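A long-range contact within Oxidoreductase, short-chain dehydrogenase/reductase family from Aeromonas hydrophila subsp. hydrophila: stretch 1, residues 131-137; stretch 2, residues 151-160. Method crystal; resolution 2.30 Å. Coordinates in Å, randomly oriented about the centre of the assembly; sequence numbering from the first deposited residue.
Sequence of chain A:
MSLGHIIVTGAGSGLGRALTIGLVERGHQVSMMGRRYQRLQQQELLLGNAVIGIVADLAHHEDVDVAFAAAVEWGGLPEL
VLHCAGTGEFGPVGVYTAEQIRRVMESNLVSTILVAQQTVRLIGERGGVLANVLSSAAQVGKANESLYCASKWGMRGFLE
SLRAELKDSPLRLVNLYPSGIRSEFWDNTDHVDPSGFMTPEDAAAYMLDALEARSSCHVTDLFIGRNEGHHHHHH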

# COMPACT_ATOMS: atom_id res chain seq x y z
N ALA A 131 1.39 -9.70 9.69
CA ALA A 131 1.03 -9.34 8.33
C ALA A 131 0.25 -10.48 7.76
O ALA A 131 0.69 -11.62 7.84
N ASN A 132 -0.92 -10.16 7.21
CA ASN A 132 -1.78 -11.16 6.63
C ASN A 132 -1.95 -10.92 5.13
O ASN A 132 -2.16 -9.78 4.70
N VAL A 133 -1.85 -12.00 4.37
CA VAL A 133 -2.06 -11.96 2.92
C VAL A 133 -3.47 -12.46 2.62
O VAL A 133 -3.81 -13.61 2.90
N LEU A 134 -4.31 -11.57 2.10
CA LEU A 134 -5.63 -11.95 1.63
C LEU A 134 -5.58 -12.00 0.08
O LEU A 134 -6.10 -11.13 -0.61
N SER A 135 -4.93 -13.03 -0.46
CA SER A 135 -4.65 -13.09 -1.90
C SER A 135 -5.89 -13.43 -2.73
O SER A 135 -6.85 -14.04 -2.23
N SER A 136 -5.88 -13.01 -4.00
CA SER A 136 -7.06 -13.12 -4.84
C SER A 136 -6.69 -13.70 -6.20
O SER A 136 -6.34 -12.97 -7.14
N ALA A 137 -6.77 -15.03 -6.29
CA ALA A 137 -6.41 -15.80 -7.49
C ALA A 137 -7.14 -15.37 -8.75
O ALA A 137 -8.37 -15.24 -8.76
N SER A 151 -14.81 -16.05 1.88
CA SER A 151 -13.56 -16.36 2.56
C SER A 151 -12.74 -15.14 2.94
O SER A 151 -12.38 -14.98 4.11
N LYS A 152 -12.44 -14.28 1.96
CA LYS A 152 -11.61 -13.11 2.21
C LYS A 152 -12.29 -12.05 3.09
O LYS A 152 -11.64 -11.49 3.97
N TRP A 153 -13.58 -11.78 2.85
CA TRP A 153 -14.32 -10.85 3.73
C TRP A 153 -14.37 -11.28 5.20
O TRP A 153 -14.08 -10.47 6.07
N GLY A 154 -14.68 -12.54 5.46
CA GLY A 154 -14.56 -13.09 6.81
C GLY A 154 -13.21 -12.85 7.48
O GLY A 154 -13.16 -12.47 8.66
N MSE A 155 -12.12 -13.05 6.74
CA MSE A 155 -10.76 -12.85 7.25
C MSE A 155 -10.49 -11.39 7.58
O MSE A 155 -9.90 -11.08 8.60
N ARG A 156 -10.91 -10.51 6.67
CA ARG A 156 -10.81 -9.07 6.87
C ARG A 156 -11.65 -8.63 8.06
O ARG A 156 -11.21 -7.79 8.85
N GLY A 157 -12.86 -9.19 8.18
CA GLY A 157 -13.73 -8.86 9.32
C GLY A 157 -12.99 -9.14 10.62
O GLY A 157 -12.83 -8.25 11.44
N PHE A 158 -12.51 -10.36 10.76
CA PHE A 158 -11.75 -10.79 11.93
C PHE A 158 -10.56 -9.87 12.22
O PHE A 158 -10.43 -9.36 13.32
N LEU A 159 -9.73 -9.64 11.22
CA LEU A 159 -8.45 -8.92 11.42
C LEU A 159 -8.58 -7.44 11.75
O LEU A 159 -7.85 -6.95 12.62
N GLU A 160 -9.49 -6.74 11.07
CA GLU A 160 -9.73 -5.32 11.34
C GLU A 160 -10.40 -5.12 12.69
O GLU A 160 -10.28 -4.06 13.30

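Packing of residues 131-137, which include a strand segment, against one side of a helix (151-160) in a single chain; about 317 Å² of surface is buried between them, both sides summed. Ala131, in the strand, is out of reach of the helix and takes no part in the contact. Asn132 is the first residue to point toward the helix. Its side chain, chi1 m (-90°), brings Asn132 ND2 to 3.4 Å from CD2 of Leu159, so the amide nitrogen rests against a methyl group that can offer it no hydrogen bond; OD1 is hydrogen-bonded elsewhere in the structure. Val133, chi1 t, follows the alternation of the strand and directs its CA-to-CB bond away, and its side chain makes no contact with the helix.

Leu134 is the centre of the packing and has the largest area covered by the other stretch, 90 Å². It points toward the helix with chi1 m and chi2 p, and its two methyl groups reach different parts of the helical surface. Leu134 CD1 meets Leu159 CD1 at 4.1 Å, an apolar contact with a leucine that itself points toward the strand in the m, t rotamer. Leu134 CD2 lies over the preceding turn: it is 3.7 Å from the backbone O of Lys152, 4.1 Å from CB of Met155 and 3.8 Å from the backbone N of Arg156. Because Arg156 N donates to Lys152 O (3.0 Å), this methyl packs against a backbone hydrogen bond of the helix as well as against side chains. Met155, a selenomethionine in the m, t, m rotamer, points toward stretch 1. Arg156 starts sideways, with CB 3.9 Å from Leu134 CD2, but its extended chain leads away, and its NE forms a salt bridge with Glu160 OE2 at 2.9 Å, one turn on along the helix.

Ser135, chi1 p, points away, and its side chain makes no contact with the helix. Ser136 supplies the polar end of the interface. Its CA-to-CB bond runs sideways and chi1 lies between wells at -140°, yet its hydroxyl is met by a long partner: Lys152 leaves the helix toward stretch 1 with chi1 p and chi2 t, and its NZ donates a hydrogen bond to Ser136 OG at 2.8 Å. This is the only hydrogen bond between the two stretches. Ala137, also sideways, makes no contact with the helix.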

# COMPACT_ATOMS: atom_id res chain seq x y z
CB ALA A 131 2.26 -9.04 7.50
CB ASN A 132 -3.13 -11.15 7.30
CG ASN A 132 -3.20 -12.09 8.47
OD1 ASN A 132 -3.42 -13.28 8.33
ND2 ASN A 132 -3.03 -11.54 9.65
CB VAL A 133 -1.03 -12.80 2.14
CG1 VAL A 133 -1.25 -12.66 0.63
CG2 VAL A 133 0.37 -12.35 2.48
CB LEU A 134 -6.69 -10.98 2.19
CG LEU A 134 -6.89 -10.92 3.72
CD1 LEU A 134 -5.74 -10.23 4.47
CD2 LEU A 134 -8.18 -10.20 4.03
CB SER A 135 -3.50 -14.05 -2.21
OG SER A 135 -3.79 -15.36 -1.74
CB SER A 136 -7.72 -11.75 -5.00
OG SER A 136 -9.13 -11.84 -4.96
CB ALA A 137 -6.62 -17.29 -7.24
CB SER A 151 -12.71 -17.32 1.71
OG SER A 151 -11.62 -17.83 2.45
CB LYS A 152 -11.06 -12.49 0.91
CG LYS A 152 -12.09 -11.96 -0.06
CD LYS A 152 -11.42 -11.42 -1.31
CE LYS A 152 -12.23 -11.81 -2.56
NZ LYS A 152 -11.40 -12.60 -3.55
CB TRP A 153 -15.71 -10.48 3.17
CG TRP A 153 -15.56 -9.47 2.09
CD1 TRP A 153 -15.65 -9.69 0.74
CD2 TRP A 153 -15.19 -8.09 2.25
NE1 TRP A 153 -15.40 -8.53 0.05
CE2 TRP A 153 -15.11 -7.53 0.95
CE3 TRP A 153 -14.95 -7.27 3.36
CZ2 TRP A 153 -14.79 -6.17 0.73
CZ3 TRP A 153 -14.63 -5.92 3.15
CH2 TRP A 153 -14.55 -5.39 1.83
CB MSE A 155 -9.71 -13.34 6.23
CG MSE A 155 -9.63 -14.85 6.13
SE MSE A 155 -8.26 -15.46 4.88
CE MSE A 155 -9.19 -15.21 3.19
CB ARG A 156 -11.25 -8.34 5.62
CG ARG A 156 -11.03 -6.85 5.66
CD ARG A 156 -11.31 -6.25 4.29
NE ARG A 156 -11.01 -4.83 4.25
CZ ARG A 156 -10.88 -4.11 3.13
NH1 ARG A 156 -11.03 -4.69 1.94
NH2 ARG A 156 -10.61 -2.81 3.21
CB PHE A 158 -11.27 -12.25 11.78
CG PHE A 158 -10.31 -12.68 12.86
CD1 PHE A 158 -10.78 -13.00 14.13
CD2 PHE A 158 -8.95 -12.74 12.62
CE1 PHE A 158 -9.89 -13.38 15.14
CE2 PHE A 158 -8.05 -13.10 13.63
CZ PHE A 158 -8.53 -13.44 14.89
CB LEU A 159 -7.53 -9.09 10.22
CG LEU A 159 -7.07 -10.50 9.90
CD1 LEU A 159 -6.45 -10.50 8.52
CD2 LEU A 159 -6.11 -11.07 10.97
CB GLU A 160 -10.58 -4.67 10.23
CG GLU A 160 -9.84 -4.51 8.88
CD GLU A 160 -10.65 -3.76 7.82
OE1 GLU A 160 -11.79 -3.33 8.11
OE2 GLU A 160 -10.14 -3.59 6.68